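PDB 2QR4: peptidase M3B, oligoendopeptidase F from Enterococcus faecium, which probably hydrolyses internal peptide bonds of short peptides, as a zinc-dependent endopeptidase of the M3 family. Local coordinates for residues L156-L161 and L176-Y181; G182-S187 and E194-G199; F509-A514 and V551-A556. All coordinates share one frame; numbering follows the deposited sequence.

Contacts 1 and 2 are neighbours in series that share helix 178-185, with centres about 13 Å apart; Y181 and L176 of the first touch A196, F197, G199 and L184 of the second. Contact 3 lies about 36 Å from contact 1 and 35 Å from contact 2, centre to centre, and touches neither. Chemistry follows place. Contact 1, partly buried, depends on a polar bond from a histidine to a backbone carbonyl near a helix end. Contacts 2 and 3 are buried and apolar, with alanines receiving larger side chains: helix against helix in contact 2, helix against loop in contact 3.

Contact 1 (L156-L161 and L176-Y181); sequences LNNADL and LSHGVY
H178 reaches across from the first turn of helix 178-185 to the last turn of helix 143-160, and a single hydrogen bond carries the contact. Its ring nitrogen NE2 donates to the backbone oxygen O of N157 over 2.8 Å, with an N-H...O angle of 148°. The acceptor meets the imidazole at its edge, close to the ring plane, whereas the donor stands 39° above the carbonyl plane and so misses the lone-pair directions. The wider pi-type turn at the end of helix 143-160 is consistent with this: L161 N bonds to L156 O at 3.0 Å, five residues back, and not to N157 O. A helix end thus offers an acceptor that a side chain of the next helix can take up.

The remaining contacts are looser. The amide of N157 lies obliquely beyond the NE2-CE1 edge of the imidazole, its plane steeply inclined to the ring's, with ND2 of N157 3.8 Å from NE2 of H178; the polar partner of this ND2 is Y204 OH. N158 brings OD1 to 4.1 Å from CD2 of H178, its amide again strongly inclined to the ring. Setting CG of H178 anti to the carbonyl carbon (chi1 -66°) aims the imidazole at the neighbouring helix. Just before it, S177 occupies the N-cap, its OG accepting a weak bond from V180 N at 3.4 Å.

Between the segments runs the small antiparallel hairpin of strands 165-167 and 173-175, and F163, ahead of it, meets the H178 ring edge-to-face. Helix 190-206 supplies Y204, which touches H178 as well, while at the end of helix 143-160 D160 hydrogen-bonds to Q206, N209 and T210 of the second subunit.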
# COMPACT_ATOMS: atom_id res chain seq x y z
N LEU A 156 -1.01 -0.40 -10.80
CA LEU A 156 0.30 -0.24 -11.40
C LEU A 156 0.52 -1.30 -12.50
O LEU A 156 0.95 -0.98 -13.61
CB LEU A 156 1.38 -0.33 -10.32
CG LEU A 156 2.83 -0.33 -10.77
CD1 LEU A 156 3.19 0.94 -11.57
CD2 LEU A 156 3.70 -0.45 -9.55
N ASN A 157 0.20 -2.56 -12.19
CA ASN A 157 0.48 -3.66 -13.12
C ASN A 157 -0.41 -3.60 -14.36
O ASN A 157 0.05 -3.83 -15.47
CB ASN A 157 0.32 -5.02 -12.44
CG ASN A 157 0.97 -6.16 -13.23
OD1 ASN A 157 0.40 -7.24 -13.41
ND2 ASN A 157 2.18 -5.92 -13.70
N ASN A 158 -1.68 -3.27 -14.17
CA ASN A 158 -2.62 -3.33 -15.28
C ASN A 158 -2.98 -2.02 -15.92
O ASN A 158 -3.46 -2.01 -17.04
CB ASN A 158 -3.90 -4.06 -14.87
CG ASN A 158 -3.63 -5.45 -14.35
OD1 ASN A 158 -3.07 -6.29 -15.06
ND2 ASN A 158 -4.00 -5.71 -13.10
N ALA A 159 -2.77 -0.91 -15.23
CA ALA A 159 -3.20 0.36 -15.82
C ALA A 159 -2.05 1.31 -16.19
O ALA A 159 -2.09 1.93 -17.25
CB ALA A 159 -4.19 1.04 -14.89
N ASP A 160 -1.04 1.41 -15.32
CA ASP A 160 0.05 2.39 -15.52
C ASP A 160 1.31 1.90 -16.26
O ASP A 160 1.86 2.64 -17.07
CB ASP A 160 0.43 3.09 -14.20
CG ASP A 160 -0.71 3.94 -13.62
OD1 ASP A 160 -1.75 4.16 -14.29
OD2 ASP A 160 -0.57 4.40 -12.46
N LEU A 161 1.79 0.69 -15.99
CA LEU A 161 2.97 0.19 -16.72
C LEU A 161 2.77 0.21 -18.23
O LEU A 161 1.73 -0.21 -18.72
CB LEU A 161 3.33 -1.23 -16.30
CG LEU A 161 3.87 -1.45 -14.89
CD1 LEU A 161 4.38 -2.87 -14.74
CD2 LEU A 161 4.96 -0.49 -14.59
N LEU A 176 4.46 -4.21 -27.00
CA LEU A 176 4.31 -5.20 -25.94
C LEU A 176 3.23 -4.77 -24.96
O LEU A 176 3.02 -3.57 -24.71
CB LEU A 176 5.62 -5.35 -25.17
CG LEU A 176 6.52 -6.57 -25.26
CD1 LEU A 176 6.36 -7.33 -26.55
CD2 LEU A 176 7.94 -6.09 -25.08
N SER A 177 2.57 -5.77 -24.37
CA SER A 177 1.48 -5.55 -23.44
C SER A 177 1.11 -6.90 -22.84
O SER A 177 1.53 -7.93 -23.36
CB SER A 177 0.25 -4.99 -24.16
OG SER A 177 -0.32 -6.00 -24.95
N HIS A 178 0.32 -6.88 -21.77
CA HIS A 178 -0.17 -8.12 -21.16
C HIS A 178 -0.99 -8.97 -22.13
O HIS A 178 -0.90 -10.20 -22.11
CB HIS A 178 -0.99 -7.81 -19.91
CG HIS A 178 -0.19 -7.21 -18.80
ND1 HIS A 178 0.92 -7.82 -18.26
CD2 HIS A 178 -0.35 -6.05 -18.11
CE1 HIS A 178 1.41 -7.07 -17.30
NE2 HIS A 178 0.67 -5.98 -17.19
N GLY A 179 -1.79 -8.32 -22.97
CA GLY A 179 -2.64 -9.03 -23.92
C GLY A 179 -1.87 -9.81 -24.98
O GLY A 179 -2.31 -10.86 -25.43
N VAL A 180 -0.72 -9.30 -25.39
CA VAL A 180 0.01 -9.84 -26.53
C VAL A 180 1.20 -10.71 -26.11
O VAL A 180 1.67 -11.52 -26.89
CB VAL A 180 0.47 -8.68 -27.43
CG1 VAL A 180 1.87 -8.89 -27.92
CG2 VAL A 180 -0.50 -8.46 -28.60
N TYR A 181 1.66 -10.56 -24.87
CA TYR A 181 2.91 -11.20 -24.43
C TYR A 181 2.92 -12.72 -24.57
O TYR A 181 3.83 -13.29 -25.19
CB TYR A 181 3.26 -10.81 -22.99
CG TYR A 181 4.50 -11.47 -22.45
CD1 TYR A 181 5.77 -11.06 -22.86
CD2 TYR A 181 4.40 -12.52 -21.54
CE1 TYR A 181 6.92 -11.70 -22.36
CE2 TYR A 181 5.53 -13.15 -21.05
CZ TYR A 181 6.78 -12.74 -21.45
OH TYR A 181 7.89 -13.39 -20.93

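Contact 2 (G182-S187 and E194-G199); sequences GQLLES and EAAFKG
Two successive helices of the largely helical M3 peptidase fold, 178-185 and 190-206, meet here across the short connection that joins them, with L184 and L185 of the first set against A196 of the second. The small methyl allows the backbones to come close, and the CA atoms of L184 and A196 are 6.4 Å apart. A196 CB points at the facing helix and meets two leucines: L184 CB at 3.8 Å, and L185 CD2 at 3.9 Å. L184 presents the root of its side chain, with CG held anti to the carbonyl carbon (chi1 -65°), and CD1 follows at 4.2 Å from A196 CB. L185 does the reverse and touches with one branch at its tip.

No hydrogen bond joins residues 182-187 to 194-199. In the connection, S187 OG accepts from D189 N, and S187 O accepts from R193 NH1. Charge is kept on another side of helix 190-206, where K198 NZ bridges to E194 OE2 at 2.8 Å, on the anti lone pair. Besides the methyl of A196, the CD2 branch of L185 also approaches the backbone N of F197, at 4.1 Å.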
# COMPACT_ATOMS: atom_id res chain seq x y z
N GLY A 182 1.92 -13.38 -24.00
CA GLY A 182 1.79 -14.84 -24.13
C GLY A 182 1.84 -15.36 -25.55
O GLY A 182 2.43 -16.41 -25.81
N GLN A 183 1.21 -14.66 -26.49
CA GLN A 183 1.28 -15.07 -27.89
C GLN A 183 2.72 -15.04 -28.33
O GLN A 183 3.20 -15.96 -28.97
CB GLN A 183 0.51 -14.12 -28.81
CG GLN A 183 -1.00 -14.08 -28.64
CD GLN A 183 -1.65 -13.28 -29.76
OE1 GLN A 183 -1.14 -12.23 -30.16
NE2 GLN A 183 -2.77 -13.78 -30.28
N LEU A 184 3.38 -13.93 -28.00
CA LEU A 184 4.75 -13.71 -28.43
C LEU A 184 5.72 -14.72 -27.82
O LEU A 184 6.67 -15.13 -28.48
CB LEU A 184 5.19 -12.28 -28.15
CG LEU A 184 4.44 -11.20 -28.94
CD1 LEU A 184 4.83 -9.83 -28.44
CD2 LEU A 184 4.72 -11.29 -30.40
N LEU A 185 5.47 -15.15 -26.59
CA LEU A 185 6.32 -16.18 -25.97
C LEU A 185 6.16 -17.56 -26.62
O LEU A 185 6.96 -18.45 -26.38
CB LEU A 185 6.10 -16.27 -24.45
CG LEU A 185 7.16 -15.53 -23.63
CD1 LEU A 185 8.47 -16.30 -23.59
CD2 LEU A 185 7.41 -14.18 -24.22
N GLU A 186 5.14 -17.71 -27.46
CA GLU A 186 4.86 -19.01 -28.09
C GLU A 186 5.34 -19.04 -29.52
O GLU A 186 5.27 -20.07 -30.18
CB GLU A 186 3.37 -19.33 -28.05
CG GLU A 186 2.81 -19.53 -26.64
CD GLU A 186 1.29 -19.71 -26.63
OE1 GLU A 186 0.67 -19.64 -27.71
OE2 GLU A 186 0.73 -19.92 -25.53
N SER A 187 5.80 -17.90 -30.01
CA SER A 187 6.16 -17.77 -31.41
C SER A 187 7.24 -18.77 -31.81
O SER A 187 8.12 -19.11 -31.01
CB SER A 187 6.62 -16.34 -31.69
OG SER A 187 7.33 -16.27 -32.92
N GLU A 194 12.71 -13.97 -27.62
CA GLU A 194 13.77 -13.42 -26.77
C GLU A 194 13.51 -11.94 -26.55
O GLU A 194 13.72 -11.40 -25.46
CB GLU A 194 15.13 -13.62 -27.44
CG GLU A 194 16.31 -12.95 -26.75
CD GLU A 194 17.59 -13.11 -27.56
OE1 GLU A 194 17.50 -13.48 -28.75
OE2 GLU A 194 18.69 -12.87 -27.02
N ALA A 195 13.03 -11.28 -27.60
CA ALA A 195 12.83 -9.84 -27.52
C ALA A 195 11.63 -9.48 -26.64
O ALA A 195 11.68 -8.49 -25.91
CB ALA A 195 12.69 -9.26 -28.92
N ALA A 196 10.56 -10.27 -26.70
CA ALA A 196 9.37 -10.06 -25.86
C ALA A 196 9.70 -10.27 -24.41
O ALA A 196 9.30 -9.49 -23.55
CB ALA A 196 8.22 -11.01 -26.26
N PHE A 197 10.43 -11.34 -24.15
CA PHE A 197 10.82 -11.72 -22.80
C PHE A 197 11.67 -10.61 -22.18
O PHE A 197 11.36 -10.13 -21.09
CB PHE A 197 11.58 -13.05 -22.86
CG PHE A 197 12.12 -13.53 -21.56
CD1 PHE A 197 11.33 -14.27 -20.69
CD2 PHE A 197 13.45 -13.29 -21.21
CE1 PHE A 197 11.85 -14.74 -19.49
CE2 PHE A 197 13.96 -13.75 -20.01
CZ PHE A 197 13.16 -14.48 -19.15
N LYS A 198 12.71 -10.17 -22.89
CA LYS A 198 13.61 -9.09 -22.41
C LYS A 198 12.95 -7.72 -22.31
O LYS A 198 13.26 -6.94 -21.40
CB LYS A 198 14.87 -8.99 -23.28
CG LYS A 198 15.92 -10.00 -22.86
CD LYS A 198 16.96 -10.31 -23.92
CE LYS A 198 17.81 -11.46 -23.41
NZ LYS A 198 18.81 -11.87 -24.42
N GLY A 199 12.04 -7.43 -23.23
CA GLY A 199 11.28 -6.19 -23.17
C GLY A 199 10.42 -6.14 -21.92
O GLY A 199 10.43 -5.14 -21.18

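Contact 3 (F509-A514 and V551-A556); sequences FSAASA and VDMTQA
V551 packs against helix 503-520 at A511 and A514, two alanines one turn apart on the same side of that helix. From its CA the valine sends CB toward the helix, and there the side chain forks. CG1 lies anti to the backbone N (chi1 -175°) and comes to 4.4 Å from both CA and CB of A511, a loose approach. The other branch, CG2, is anti to the carbonyl carbon and makes the closer contact, 3.9 Å from CB of A514. One valine thus spreads its two methyls along a helical turn, against two alanine methyls.

M553, a selenomethionine in this crystal, approaches the same helix from further along the loop. Its chain runs extended to SE and then bends, and the terminal methyl CE is modelled against A511 CB, though closer than two carbons can sit, which makes its exact position doubtful.

Around and beyond M553 the loop is shaped by its own polar bonds. An Asx turn is formed where OD1 of D552 accepts from T554 N at 3.0 Å, with an angle of 154° at the hydrogen, and a type I beta turn runs from D552 to Q555.

The loop joins helix 542-548 to helix 557-579, and both take part in the surroundings: M546 touches A511 and M553, while Y558 touches V551, M553 and S510. Helix 394-414 adds F394 beside M553, and helix 246-258 receives the far side of the loop, with T251 OG1 hydrogen-bonded to T554 O.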
# COMPACT_ATOMS: atom_id res chain seq x y z
N PHE A 509 -4.50 -31.20 -8.77
CA PHE A 509 -4.06 -31.94 -9.95
C PHE A 509 -3.64 -33.36 -9.57
O PHE A 509 -4.02 -34.32 -10.24
CB PHE A 509 -2.88 -31.21 -10.59
CG PHE A 509 -2.32 -31.91 -11.80
CD1 PHE A 509 -2.64 -31.48 -13.08
CD2 PHE A 509 -1.45 -32.99 -11.66
CE1 PHE A 509 -2.12 -32.11 -14.20
CE2 PHE A 509 -0.93 -33.63 -12.77
CZ PHE A 509 -1.25 -33.18 -14.04
N SER A 510 -2.86 -33.47 -8.50
CA SER A 510 -2.44 -34.76 -7.99
C SER A 510 -3.64 -35.59 -7.56
O SER A 510 -3.70 -36.79 -7.86
CB SER A 510 -1.44 -34.59 -6.84
OG SER A 510 -0.23 -34.05 -7.34
N ALA A 511 -4.59 -34.96 -6.89
CA ALA A 511 -5.80 -35.68 -6.48
C ALA A 511 -6.53 -36.17 -7.71
O ALA A 511 -6.91 -37.35 -7.80
CB ALA A 511 -6.71 -34.81 -5.62
N ALA A 512 -6.71 -35.29 -8.69
CA ALA A 512 -7.38 -35.72 -9.90
C ALA A 512 -6.66 -36.96 -10.46
O ALA A 512 -7.30 -37.95 -10.82
CB ALA A 512 -7.44 -34.61 -10.91
N SER A 513 -5.33 -36.91 -10.51
CA SER A 513 -4.55 -38.04 -11.01
C SER A 513 -4.79 -39.34 -10.26
O SER A 513 -4.93 -40.40 -10.87
CB SER A 513 -3.05 -37.72 -11.04
OG SER A 513 -2.32 -38.86 -11.45
N ALA A 514 -4.86 -39.27 -8.93
CA ALA A 514 -5.16 -40.43 -8.08
C ALA A 514 -6.57 -40.97 -8.30
O ALA A 514 -6.81 -42.18 -8.23
CB ALA A 514 -4.97 -40.08 -6.61
N VAL A 551 -8.46 -40.56 -1.46
CA VAL A 551 -7.21 -39.82 -1.57
C VAL A 551 -6.85 -39.11 -0.26
O VAL A 551 -7.49 -38.12 0.10
CB VAL A 551 -7.29 -38.76 -2.66
CG1 VAL A 551 -5.93 -38.08 -2.85
CG2 VAL A 551 -7.76 -39.39 -3.95
N ASP A 552 -5.84 -39.60 0.43
CA ASP A 552 -5.41 -38.97 1.67
C ASP A 552 -4.30 -37.97 1.36
O ASP A 552 -3.17 -38.36 1.10
CB ASP A 552 -4.93 -40.00 2.69
CG ASP A 552 -4.60 -39.38 4.05
OD1 ASP A 552 -4.41 -38.14 4.11
OD2 ASP A 552 -4.54 -40.13 5.05
N MSE A 553 -4.65 -36.69 1.41
CA MSE A 553 -3.76 -35.61 0.99
C MSE A 553 -2.70 -35.23 2.03
O MSE A 553 -1.82 -34.41 1.76
CB MSE A 553 -4.58 -34.40 0.58
CG MSE A 553 -5.20 -34.53 -0.80
SE MSE A 553 -6.24 -32.94 -1.23
CE MSE A 553 -6.03 -32.88 -3.16
N THR A 554 -2.80 -35.83 3.21
CA THR A 554 -1.81 -35.62 4.26
C THR A 554 -0.59 -36.48 3.99
O THR A 554 0.49 -36.25 4.55
CB THR A 554 -2.36 -36.00 5.65
OG1 THR A 554 -2.76 -37.36 5.64
CG2 THR A 554 -3.56 -35.14 6.02
N GLN A 555 -0.75 -37.48 3.11
CA GLN A 555 0.31 -38.44 2.82
C GLN A 555 0.89 -38.24 1.42
O GLN A 555 0.25 -37.66 0.56
CB GLN A 555 -0.18 -39.88 2.99
CG GLN A 555 -0.62 -40.25 4.41
CD GLN A 555 0.48 -40.08 5.43
OE1 GLN A 555 0.24 -39.64 6.55
NE2 GLN A 555 1.71 -40.43 5.05
N ALA A 556 2.09 -38.76 1.20
CA ALA A 556 2.86 -38.51 -0.02
C ALA A 556 2.41 -39.36 -1.22
O ALA A 556 2.63 -38.99 -2.37
CB ALA A 556 4.34 -38.75 0.26